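Local coordinates for protein MccF (Escherichia coli, PDB 4IIY) that gives its host self-immunity to the antibiotic microcin C7, probably by acting as a hydrolase of the peptidase S66 (LD-carboxypeptidase-like) family, at residues 112-117 with 170-175; 139-144 with 149-154; 143-148 with 336-341; 161-166 with 187-192. The protein carries 1 engineered substitution. All blocks are in the same frame, centred on the assembly; numbering follows the deposited sequence.

Contact 1. Residues 112-117 with 170-175. With 1EI (5'-O-(L-alpha-glutamylsulfamoyl)inosine), chain K.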
# COMPACT_ATOMS: atom_id res chain seq x y z
N CYS B 112 -14.27 22.73 15.08
CA CYS B 112 -13.91 21.88 13.95
C CYS B 112 -12.39 21.84 13.81
O CYS B 112 -11.74 22.89 13.83
CB CYS B 112 -14.55 22.42 12.66
SG CYS B 112 -14.04 21.62 11.12
N ILE B 113 -11.86 20.63 13.69
CA ILE B 113 -10.44 20.39 13.45
C ILE B 113 -10.29 19.88 12.01
O ILE B 113 -10.80 18.81 11.68
CB ILE B 113 -9.86 19.38 14.46
CG1 ILE B 113 -9.92 19.97 15.87
CG2 ILE B 113 -8.43 19.00 14.09
CD1 ILE B 113 -9.48 19.00 16.96
N MET B 114 -9.62 20.68 11.18
CA MET B 114 -9.57 20.46 9.74
C MET B 114 -8.14 20.23 9.26
O MET B 114 -7.23 20.99 9.59
CB MET B 114 -10.15 21.70 9.02
CG MET B 114 -10.10 21.64 7.50
SD MET B 114 -10.78 23.13 6.72
CE MET B 114 -12.53 22.93 7.08
N SER B 115 -7.94 19.18 8.48
CA SER B 115 -6.65 18.92 7.87
C SER B 115 -6.27 20.03 6.90
O SER B 115 -7.13 20.52 6.17
CB SER B 115 -6.73 17.59 7.12
OG SER B 115 -5.55 17.33 6.40
N THR B 116 -5.00 20.42 6.86
CA THR B 116 -4.55 21.31 5.80
C THR B 116 -4.44 20.59 4.44
O THR B 116 -4.83 21.13 3.40
CB THR B 116 -3.20 21.97 6.11
OG1 THR B 116 -2.22 20.95 6.33
CG2 THR B 116 -3.30 22.88 7.34
N ILE B 117 -3.89 19.37 4.49
CA ILE B 117 -3.65 18.53 3.32
C ILE B 117 -3.21 17.16 3.83
O ILE B 117 -2.85 17.01 5.00
CB ILE B 117 -2.55 19.13 2.41
CG1 ILE B 117 -2.61 18.56 0.98
CG2 ILE B 117 -1.16 18.94 3.02
CD1 ILE B 117 -1.91 19.45 -0.05
N PRO B 170 -6.18 21.88 -0.47
CA PRO B 170 -6.69 21.43 -1.77
C PRO B 170 -8.15 21.81 -1.97
O PRO B 170 -8.54 22.15 -3.08
CB PRO B 170 -6.53 19.90 -1.71
CG PRO B 170 -6.52 19.58 -0.25
CD PRO B 170 -5.83 20.75 0.41
N SER B 171 -8.96 21.76 -0.92
CA SER B 171 -10.40 21.94 -1.13
C SER B 171 -10.83 23.40 -1.15
O SER B 171 -11.57 23.82 -2.04
CB SER B 171 -11.19 21.18 -0.06
OG SER B 171 -10.78 19.83 0.05
N PHE B 172 -10.41 24.16 -0.16
CA PHE B 172 -10.85 25.55 -0.07
C PHE B 172 -9.92 26.54 -0.75
O PHE B 172 -10.28 27.70 -0.90
CB PHE B 172 -11.17 25.95 1.38
CG PHE B 172 -12.40 25.26 1.92
CD1 PHE B 172 -13.60 25.38 1.25
CD2 PHE B 172 -12.34 24.47 3.06
CE1 PHE B 172 -14.74 24.73 1.73
CE2 PHE B 172 -13.47 23.84 3.53
CZ PHE B 172 -14.67 23.96 2.87
N GLY B 173 -8.74 26.08 -1.19
CA GLY B 173 -7.88 26.89 -2.03
C GLY B 173 -8.14 26.71 -3.53
O GLY B 173 -7.51 27.36 -4.36
N GLU B 174 -9.08 25.83 -3.87
CA GLU B 174 -9.53 25.67 -5.25
C GLU B 174 -10.14 26.98 -5.77
O GLU B 174 -10.90 27.64 -5.06
CB GLU B 174 -10.55 24.53 -5.31
CG GLU B 174 -11.24 24.29 -6.66
CD GLU B 174 -10.31 23.75 -7.75
OE1 GLU B 174 -9.10 23.54 -7.49
OE2 GLU B 174 -10.81 23.51 -8.87
N HIS B 175 -9.81 27.35 -7.00
CA HIS B 175 -10.42 28.53 -7.61
C HIS B 175 -11.91 28.32 -7.87
O HIS B 175 -12.36 27.19 -8.08
CB HIS B 175 -9.73 28.89 -8.93
CG HIS B 175 -8.35 29.46 -8.77
ND1 HIS B 175 -8.13 30.82 -8.69
CD2 HIS B 175 -7.14 28.87 -8.70
CE1 HIS B 175 -6.83 31.04 -8.56
NE2 HIS B 175 -6.20 29.87 -8.57
O6 1EI K . 1.59 20.34 -7.30
C6 1EI K . 0.39 19.99 -7.40
N1 1EI K . -0.32 20.23 -8.52
C2 1EI K . -1.61 19.87 -8.64
N3 1EI K . -2.29 19.24 -7.66
C5 1EI K . -0.28 19.30 -6.29
C4 1EI K . -1.68 18.94 -6.50
N7 1EI K . 0.05 18.89 -5.04
C8 1EI K . -1.05 18.31 -4.50
N9 1EI K . -2.07 18.34 -5.38
C1' 1EI K . -3.42 17.81 -5.16
O4' 1EI K . -3.81 17.88 -3.80
C2' 1EI K . -3.41 16.33 -5.51
O2' 1EI K . -3.76 16.16 -6.89
C3' 1EI K . -4.46 15.75 -4.59
O3' 1EI K . -5.67 15.53 -5.31
C4' 1EI K . -4.73 16.81 -3.54
C5' 1EI K . -4.55 16.28 -2.12
O5' 1EI K . -3.20 15.85 -1.91
SBF 1EI K . -2.90 14.95 -0.70
OAE 1EI K . -1.56 15.22 -0.24
OAF 1EI K . -3.90 15.25 0.29
NAQ 1EI K . -3.07 13.49 -1.21
C 1EI K . -3.03 12.37 -0.46
O 1EI K . -2.88 12.28 0.75
CA 1EI K . -3.24 11.08 -1.21
N 1EI K . -3.31 11.32 -2.64
CB 1EI K . -2.13 10.10 -0.86
CG 1EI K . -2.66 8.67 -0.77
CD 1EI K . -2.80 8.07 -2.15
OE1 1EI K . -2.83 8.83 -3.14
OE2 1EI K . -2.87 6.83 -2.25

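Contact 2. Residues 139-144 with 149-154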
# COMPACT_ATOMS: atom_id res chain seq x y z
N LYS B 139 -15.17 16.89 18.79
CA LYS B 139 -15.20 17.97 17.81
C LYS B 139 -15.41 17.37 16.44
O LYS B 139 -15.25 16.16 16.25
CB LYS B 139 -13.90 18.78 17.84
CG LYS B 139 -13.64 19.51 19.18
CD LYS B 139 -12.27 20.18 19.19
CE LYS B 139 -11.86 20.60 20.59
NZ LYS B 139 -12.82 21.57 21.21
N ILE B 140 -15.78 18.21 15.48
CA ILE B 140 -15.85 17.80 14.09
C ILE B 140 -14.43 17.66 13.55
O ILE B 140 -13.68 18.63 13.50
CB ILE B 140 -16.61 18.84 13.25
CG1 ILE B 140 -18.05 18.99 13.76
CG2 ILE B 140 -16.57 18.47 11.77
CD1 ILE B 140 -18.76 20.22 13.23
N ILE B 141 -14.05 16.44 13.16
CA ILE B 141 -12.73 16.19 12.59
C ILE B 141 -12.95 15.88 11.12
O ILE B 141 -13.73 14.99 10.79
CB ILE B 141 -12.04 14.98 13.26
CG1 ILE B 141 -12.15 15.04 14.79
CG2 ILE B 141 -10.59 14.86 12.79
CD1 ILE B 141 -11.50 16.22 15.40
N ILE B 142 -12.28 16.63 10.24
CA ILE B 142 -12.56 16.56 8.81
C ILE B 142 -11.29 16.65 7.96
O ILE B 142 -10.36 17.41 8.26
CB ILE B 142 -13.61 17.64 8.41
CG1 ILE B 142 -14.12 17.43 6.97
CG2 ILE B 142 -13.06 19.05 8.62
CD1 ILE B 142 -15.41 18.18 6.70
N GLY B 143 -11.27 15.84 6.91
CA GLY B 143 -10.20 15.85 5.92
C GLY B 143 -10.40 14.65 5.01
O GLY B 143 -11.46 14.03 5.03
N TYR B 144 -9.40 14.33 4.21
CA TYR B 144 -9.53 13.20 3.29
C TYR B 144 -8.16 12.65 2.91
O TYR B 144 -7.15 13.06 3.48
CB TYR B 144 -10.40 13.58 2.06
CG TYR B 144 -9.77 14.51 1.05
CD1 TYR B 144 -9.29 14.02 -0.16
CD2 TYR B 144 -9.68 15.89 1.27
CE1 TYR B 144 -8.73 14.86 -1.11
CE2 TYR B 144 -9.13 16.73 0.32
CZ TYR B 144 -8.65 16.21 -0.85
OH TYR B 144 -8.10 17.08 -1.76
N ALA B 149 -6.27 7.80 7.68
CA ALA B 149 -5.71 7.03 8.79
C ALA B 149 -6.20 7.57 10.14
O ALA B 149 -6.51 6.79 11.05
CB ALA B 149 -4.19 7.01 8.72
N LEU B 150 -6.27 8.89 10.26
CA LEU B 150 -6.77 9.53 11.48
C LEU B 150 -8.28 9.43 11.62
O LEU B 150 -8.78 9.16 12.71
CB LEU B 150 -6.37 11.00 11.54
CG LEU B 150 -4.89 11.31 11.39
CD1 LEU B 150 -4.66 12.78 11.68
CD2 LEU B 150 -4.04 10.44 12.32
N LEU B 151 -9.01 9.65 10.53
CA LEU B 151 -10.47 9.59 10.60
C LEU B 151 -10.93 8.20 11.02
O LEU B 151 -11.78 8.05 11.91
CB LEU B 151 -11.08 9.94 9.24
CG LEU B 151 -10.75 11.32 8.68
CD1 LEU B 151 -11.27 11.45 7.26
CD2 LEU B 151 -11.32 12.44 9.55
N ALA B 152 -10.36 7.19 10.38
CA ALA B 152 -10.72 5.80 10.68
C ALA B 152 -10.18 5.38 12.04
O ALA B 152 -10.88 4.70 12.81
CB ALA B 152 -10.21 4.88 9.58
N GLY B 153 -8.94 5.74 12.35
CA GLY B 153 -8.34 5.36 13.61
C GLY B 153 -9.05 5.96 14.81
O GLY B 153 -9.25 5.29 15.83
N ILE B 154 -9.44 7.22 14.71
CA ILE B 154 -10.18 7.88 15.78
C ILE B 154 -11.54 7.22 15.96
O ILE B 154 -11.97 6.96 17.09
CB ILE B 154 -10.30 9.40 15.52
CG1 ILE B 154 -8.94 10.06 15.72
CG2 ILE B 154 -11.35 10.02 16.43
CD1 ILE B 154 -8.86 11.50 15.25

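Contact 3. Residues 143-148 with 336-341. Engineered in segment 143-148: Ala145 (natural residue Ser). With 1EI (5'-O-(L-alpha-glutamylsulfamoyl)inosine), chain K.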
# COMPACT_ATOMS: atom_id res chain seq x y z
N GLY B 143 -11.27 15.84 6.91
CA GLY B 143 -10.20 15.85 5.92
C GLY B 143 -10.40 14.65 5.01
O GLY B 143 -11.46 14.03 5.03
N TYR B 144 -9.40 14.33 4.21
CA TYR B 144 -9.53 13.20 3.29
C TYR B 144 -8.16 12.65 2.91
O TYR B 144 -7.15 13.06 3.48
CB TYR B 144 -10.40 13.58 2.06
CG TYR B 144 -9.77 14.51 1.05
CD1 TYR B 144 -9.29 14.02 -0.16
CD2 TYR B 144 -9.68 15.89 1.27
CE1 TYR B 144 -8.73 14.86 -1.11
CE2 TYR B 144 -9.13 16.73 0.32
CZ TYR B 144 -8.65 16.21 -0.85
OH TYR B 144 -8.10 17.08 -1.76
N ALA B 145 -8.12 11.72 1.98
CA ALA B 145 -6.86 11.25 1.42
C ALA B 145 -6.05 10.58 2.53
O ALA B 145 -6.58 9.74 3.26
CB ALA B 145 -6.10 12.39 0.77
N ASP B 146 -4.77 10.91 2.67
CA ASP B 146 -3.97 10.29 3.73
C ASP B 146 -4.58 10.43 5.12
O ASP B 146 -4.34 9.60 6.02
CB ASP B 146 -2.56 10.89 3.75
CG ASP B 146 -1.70 10.26 4.83
OD1 ASP B 146 -1.32 9.09 4.66
OD2 ASP B 146 -1.45 10.93 5.85
N THR B 147 -5.33 11.51 5.33
CA THR B 147 -5.91 11.75 6.65
C THR B 147 -6.96 10.70 7.04
O THR B 147 -7.36 10.61 8.20
CB THR B 147 -6.48 13.18 6.72
OG1 THR B 147 -5.57 14.06 6.05
CG2 THR B 147 -6.63 13.63 8.16
N THR B 148 -7.37 9.88 6.08
CA THR B 148 -8.14 8.68 6.37
C THR B 148 -7.59 7.90 7.56
O THR B 148 -8.35 7.36 8.36
CB THR B 148 -8.14 7.74 5.15
OG1 THR B 148 -8.80 8.36 4.04
CG2 THR B 148 -8.84 6.41 5.45
N CYS B 336 -17.11 12.42 -3.66
CA CYS B 336 -16.49 12.57 -2.36
C CYS B 336 -15.13 11.90 -2.46
O CYS B 336 -14.98 10.71 -2.13
CB CYS B 336 -17.37 11.96 -1.26
SG CYS B 336 -16.80 12.26 0.42
N SER B 337 -14.16 12.64 -2.98
CA SER B 337 -12.89 12.06 -3.38
C SER B 337 -11.91 13.19 -3.64
O SER B 337 -12.08 14.28 -3.10
CB SER B 337 -13.08 11.21 -4.64
OG SER B 337 -13.40 12.02 -5.75
N HIS B 338 -10.89 12.93 -4.46
CA HIS B 338 -9.92 13.96 -4.82
C HIS B 338 -10.39 14.86 -5.97
O HIS B 338 -9.72 15.84 -6.31
CB HIS B 338 -8.59 13.32 -5.24
CG HIS B 338 -7.79 12.74 -4.11
ND1 HIS B 338 -8.21 11.69 -3.33
CD2 HIS B 338 -6.54 13.04 -3.69
CE1 HIS B 338 -7.26 11.38 -2.46
NE2 HIS B 338 -6.24 12.19 -2.66
N THR B 339 -11.51 14.53 -6.61
CA THR B 339 -12.02 15.39 -7.69
C THR B 339 -12.74 16.61 -7.10
O THR B 339 -13.11 16.63 -5.93
CB THR B 339 -12.95 14.61 -8.64
OG1 THR B 339 -14.07 14.10 -7.90
CG2 THR B 339 -12.21 13.44 -9.27
N HIS B 340 -12.92 17.65 -7.92
CA HIS B 340 -13.64 18.86 -7.53
C HIS B 340 -14.95 18.94 -8.29
O HIS B 340 -14.99 18.66 -9.49
CB HIS B 340 -12.81 20.12 -7.83
CG HIS B 340 -11.57 20.22 -7.00
ND1 HIS B 340 -11.55 20.77 -5.74
CD2 HIS B 340 -10.31 19.80 -7.25
CE1 HIS B 340 -10.33 20.70 -5.25
NE2 HIS B 340 -9.55 20.12 -6.15
N PRO B 341 -16.04 19.33 -7.62
CA PRO B 341 -16.14 19.68 -6.20
C PRO B 341 -16.25 18.43 -5.33
O PRO B 341 -16.44 17.32 -5.84
CB PRO B 341 -17.44 20.49 -6.15
CG PRO B 341 -18.30 19.83 -7.19
CD PRO B 341 -17.35 19.42 -8.30
O6 1EI K . 1.59 20.34 -7.30
C6 1EI K . 0.39 19.99 -7.40
N1 1EI K . -0.32 20.23 -8.52
C2 1EI K . -1.61 19.87 -8.64
N3 1EI K . -2.29 19.24 -7.66
C5 1EI K . -0.28 19.30 -6.29
C4 1EI K . -1.68 18.94 -6.50
N7 1EI K . 0.05 18.89 -5.04
C8 1EI K . -1.05 18.31 -4.50
N9 1EI K . -2.07 18.34 -5.38
C1' 1EI K . -3.42 17.81 -5.16
O4' 1EI K . -3.81 17.88 -3.80
C2' 1EI K . -3.41 16.33 -5.51
O2' 1EI K . -3.76 16.16 -6.89
C3' 1EI K . -4.46 15.75 -4.59
O3' 1EI K . -5.67 15.53 -5.31
C4' 1EI K . -4.73 16.81 -3.54
C5' 1EI K . -4.55 16.28 -2.12
O5' 1EI K . -3.20 15.85 -1.91
SBF 1EI K . -2.90 14.95 -0.70
OAE 1EI K . -1.56 15.22 -0.24
OAF 1EI K . -3.90 15.25 0.29
NAQ 1EI K . -3.07 13.49 -1.21
C 1EI K . -3.03 12.37 -0.46
O 1EI K . -2.88 12.28 0.75
CA 1EI K . -3.24 11.08 -1.21
N 1EI K . -3.31 11.32 -2.64
CB 1EI K . -2.13 10.10 -0.86
CG 1EI K . -2.66 8.67 -0.77
CD 1EI K . -2.80 8.07 -2.15
OE1 1EI K . -2.83 8.83 -3.14
OE2 1EI K . -2.87 6.83 -2.25
O HOH W 1 -7.86 16.77 -4.49

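Contact 4. Residues 161-166 with 187-192. With EDO (1,2-ethanediol), chain O; EDO (1,2-ethanediol), chain Q.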
# COMPACT_ATOMS: atom_id res chain seq x y z
N ILE B 161 -18.03 10.01 15.33
CA ILE B 161 -18.34 10.17 13.92
C ILE B 161 -17.52 11.32 13.36
O ILE B 161 -17.71 12.49 13.73
CB ILE B 161 -19.85 10.41 13.70
CG1 ILE B 161 -20.65 9.23 14.27
CG2 ILE B 161 -20.14 10.64 12.22
CD1 ILE B 161 -20.22 7.86 13.76
N THR B 162 -16.55 10.96 12.51
CA THR B 162 -15.67 11.90 11.81
C THR B 162 -16.12 12.03 10.35
O THR B 162 -17.03 11.32 9.91
CB THR B 162 -14.20 11.45 11.87
OG1 THR B 162 -14.04 10.23 11.13
CG2 THR B 162 -13.76 11.25 13.31
N PHE B 163 -15.49 12.94 9.61
CA PHE B 163 -16.00 13.34 8.29
C PHE B 163 -14.98 13.24 7.18
O PHE B 163 -13.87 13.77 7.30
CB PHE B 163 -16.54 14.77 8.37
CG PHE B 163 -17.71 14.91 9.30
CD1 PHE B 163 -19.00 14.88 8.80
CD2 PHE B 163 -17.53 15.00 10.67
CE1 PHE B 163 -20.09 14.96 9.67
CE2 PHE B 163 -18.61 15.08 11.54
CZ PHE B 163 -19.89 15.06 11.03
N TYR B 164 -15.37 12.56 6.10
CA TYR B 164 -14.60 12.56 4.87
C TYR B 164 -15.02 13.80 4.11
O TYR B 164 -16.17 13.88 3.67
CB TYR B 164 -14.87 11.30 4.03
CG TYR B 164 -13.66 10.91 3.20
CD1 TYR B 164 -12.56 10.35 3.82
CD2 TYR B 164 -13.60 11.16 1.83
CE1 TYR B 164 -11.44 10.01 3.12
CE2 TYR B 164 -12.46 10.82 1.10
CZ TYR B 164 -11.38 10.24 1.76
OH TYR B 164 -10.21 9.91 1.11
N GLY B 165 -14.14 14.77 3.97
CA GLY B 165 -14.53 16.03 3.39
C GLY B 165 -13.35 16.97 3.25
O GLY B 165 -12.20 16.54 3.35
N PRO B 166 -13.64 18.25 3.01
CA PRO B 166 -12.60 19.23 2.67
C PRO B 166 -11.40 19.30 3.60
O PRO B 166 -11.53 19.27 4.83
CB PRO B 166 -13.35 20.56 2.73
CG PRO B 166 -14.74 20.22 2.36
CD PRO B 166 -14.99 18.80 2.80
N ILE B 187 -21.04 23.35 4.39
CA ILE B 187 -21.86 24.12 5.31
C ILE B 187 -23.24 23.48 5.51
O ILE B 187 -23.76 23.49 6.63
CB ILE B 187 -21.96 25.62 4.89
CG1 ILE B 187 -22.33 26.50 6.09
CG2 ILE B 187 -22.90 25.81 3.70
CD1 ILE B 187 -21.23 26.61 7.12
N LYS B 188 -23.82 22.90 4.47
CA LYS B 188 -25.11 22.23 4.62
C LYS B 188 -25.04 21.04 5.57
O LYS B 188 -25.85 20.91 6.50
CB LYS B 188 -25.62 21.76 3.26
CG LYS B 188 -26.95 21.02 3.30
CD LYS B 188 -28.09 21.95 3.68
CE LYS B 188 -29.45 21.28 3.53
NZ LYS B 188 -30.55 22.23 3.84
N ILE B 189 -24.09 20.15 5.33
CA ILE B 189 -23.97 18.92 6.10
C ILE B 189 -23.71 19.22 7.57
O ILE B 189 -24.29 18.59 8.46
CB ILE B 189 -22.85 18.01 5.55
CG1 ILE B 189 -23.21 17.48 4.16
CG2 ILE B 189 -22.58 16.85 6.48
CD1 ILE B 189 -24.43 16.59 4.14
N LEU B 190 -22.84 20.19 7.83
CA LEU B 190 -22.37 20.42 9.19
C LEU B 190 -23.26 21.37 10.00
O LEU B 190 -23.19 21.37 11.23
CB LEU B 190 -20.92 20.90 9.18
CG LEU B 190 -19.90 19.92 8.58
CD1 LEU B 190 -18.52 20.54 8.56
CD2 LEU B 190 -19.87 18.59 9.33
N THR B 191 -24.08 22.18 9.33
CA THR B 191 -24.95 23.12 10.06
C THR B 191 -26.43 22.77 10.08
O THR B 191 -27.18 23.31 10.90
CB THR B 191 -24.82 24.58 9.57
OG1 THR B 191 -25.43 24.71 8.28
CG2 THR B 191 -23.38 25.03 9.53
N ARG B 192 -26.87 21.87 9.20
CA ARG B 192 -28.30 21.57 9.09
C ARG B 192 -28.89 20.99 10.36
O ARG B 192 -28.19 20.38 11.17
CB ARG B 192 -28.57 20.62 7.92
CG ARG B 192 -27.94 19.23 8.06
CD ARG B 192 -28.30 18.33 6.90
NE ARG B 192 -29.65 17.78 7.01
CZ ARG B 192 -29.96 16.72 7.75
NH1 ARG B 192 -29.01 16.11 8.46
NH2 ARG B 192 -31.21 16.28 7.80
C1 EDO O . -32.72 17.28 4.97
O1 EDO O . -33.46 17.03 6.17
C2 EDO O . -32.54 18.78 4.76
O2 EDO O . -31.57 19.33 5.66
C1 EDO Q . -29.93 12.22 9.02
O1 EDO Q . -29.94 13.32 8.10
C2 EDO Q . -29.64 12.76 10.41
O2 EDO Q . -29.43 14.18 10.35

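Contact 1. Residues 112-117 with 170-175
The two backbones come nearest where Ile117 meets Pro170, their CA atoms 6.6 Å apart; from there segment 112-117 runs back into the sheet while 170-175 turns away from it. This is strand-to-helix packing at the ligand end of an alpha/beta domain: strand 110-115, inside a mixed sheet with mostly parallel strands, against the short, loosely formed helix 168-172. Deeper in, the contact is a Met-aromatic pair. Met114 points its side chain at the helix, with CG anti to the backbone N (chi1 178°); the chain runs on extended and bends only at the thioether, so that the methyl leads. CE meets the rim of the Phe172 ring close to the ring plane, 3.8 Å from CE2. The sulfur also lies at that edge, with SD 5.3 Å from the ring centroid and 84° off its normal. Elsewhere the Phe172 ring makes an edge-to-face pair with Phe186 and packs on Leu70 of helix 60-72. Near the ligand the proline ring does the work. Pro170 CD lies 3.2 Å from Thr116 O and also touches the Ile117 branch, with CG1 3.9 Å from CD. Thr116 turns its own side chain away, its hydroxyl bonded to Ser50 OG and Phe49 O. Both Ile117 and Pro170 line the pocket of the glutamyl sulfamoyl inosine: Pro170 CB is 4.0 Å from the ribose O4', and Ile117 CG1 is 3.6 Å from the sulfamoyl oxygen OAF.

Contact 2. Residues 139-144 with 149-154
Leu151 is the knuckle of this contact, reaching from helix 149-154 to Ile141 and Gly143 of the strand. Its CG is anti to the carbonyl carbon (chi1 -60°), and with chi2 extended the two methyls fork along the strand. CD1 goes to Gly143 O at 3.4 Å, and CD2 goes to Ile141 O at 3.7 Å, so one leucine spans two alternate carbonyls, those of Ile141 and Gly143. Ile141 answers with its short branch: chi1 of -47° sets CG2 anti to the backbone N, 4.1 Å from Leu151 CD2, and the two side chains lie alongside, running opposite ways. The contact is buried; leucine methyls lie against two backbone oxygens and one isoleucine branch. Ile142 points the other way, to the far face of the sheet, where it packs on Met114 and Phe163. The axes of strand 140-143 and helix 149-154 approach to 8.9 Å at 145° between their directions, as expected of a helix returning over the strand that leads into it. Together they form the first two elements of a beta-alpha-beta unit completed by strand 162-164, whose Thr162 hydroxyl bonds to Leu151 O and whose Tyr164 packs on the Leu151 side chain. Strand 140-143 itself lies between 110-115 and 162-164 in the sheet, with helix 148-158 over one face.

Contact 3. Residues 143-148 with 336-341
Tyr144 holds CG between its backbone N and carbonyl carbon (chi1 73°), while His338 holds CG anti to its carbonyl carbon (chi1 -73°), and these two settings bring the rings together edge-to-face. Tyr144 CE1 sits over the centre of the imidazole, 3.7 Å above its plane, with the rings at 81°. Beside this stack Ala145, an engineered replacement of the natural serine, puts its CB 3.4 Å from His338 NE2. Its positive phi and its place between strand and helix fit a nucleophile elbow; the position is the predicted nucleophile of a Ser-His-Glu catalytic triad, and Glu270 OE1 bonds to His338 ND1. The turn is pinned at Ala145 O, which accepts both Thr148 N and Thr148 OG1, the hydroxyl lying in the carbonyl plane. The bound glutamyl sulfamoyl inosine bridges the two loops. Its amino N donates to His338 NE2 over 3.1 Å, and its carbonyl O takes Asp146 N-H at 3.0 Å, consistent with an oxyanion-hole donor. On the ribose side, a water 2.8 Å from Tyr144 OH donates to His338 O and also bonds the ligand O3'.

Contact 4. Residues 161-166 with 187-192
Phe163, Leu190 and Ile189 carry this contact, and the phenylalanine has the most surface buried in it. Phe163 points its side chain from strand 162-164 to the last turn of helix 178-191, and Leu190 meets it over one face. The Leu190 methyl CD2 stands 3.6 Å above the ring plane, shifted toward the rim, and lies 3.9 Å from the ring centroid at 19° off the normal: a CH-pi contact. The nearest ring carbon is CE1, 3.7 Å from CD2. Leu190 gets there with CG anti to its carbonyl carbon (chi1 -61°) and chi2 extended, which carries CD2 across to the ring although its CB does not aim at the strand. Ile189 adds a lighter touch, with CG2 4.5 Å from Phe163 CE1. On its own side of the sheet the Phe163 ring also packs on Ile140 and Ile142. Ile187 O accepts both Thr191 N and Thr191 OG1, from opposite faces of the carbonyl plane, and the helix ends before Arg192. The Arg192 guanidinium holds two ethanediol molecules, probably from the crystallisation liquor; NE gives one of them a nearly straight bond (2.8 Å to O2, 170°). Side chains alternate along the strand, Thr162 and Tyr164 packing on helix 148-158 and Phe163 on helix 178-191, a three-layer alpha/beta/alpha arrangement, with helices on both faces of the sheet.

Overall arrangement
Contacts 1, 2 and 4 share one sheet, in which strand 140-143 pairs with 110-115 on one flank (Ile113 N to Ile140 O, 2.7 Å) and with 162-164 on the other (Ile141 O to Phe163 N, 2.9 Å). Contact 2 packs one face of that sheet; contacts 1 and 4 pack the other, their centres about 13 Å apart and joined through Pro166, which touches Phe172. Contact 3 starts from the end of the strand segment of contact 2, sharing Gly143 and Tyr144, and carries the chain to the predicted catalytic residues. Tyr164, from the strand of contact 4, bonds Ala145 N through OH at 2.9 Å. Contacts 1 and 3, with centres about 10 Å apart, both touch the bound glutamyl sulfamoyl inosine.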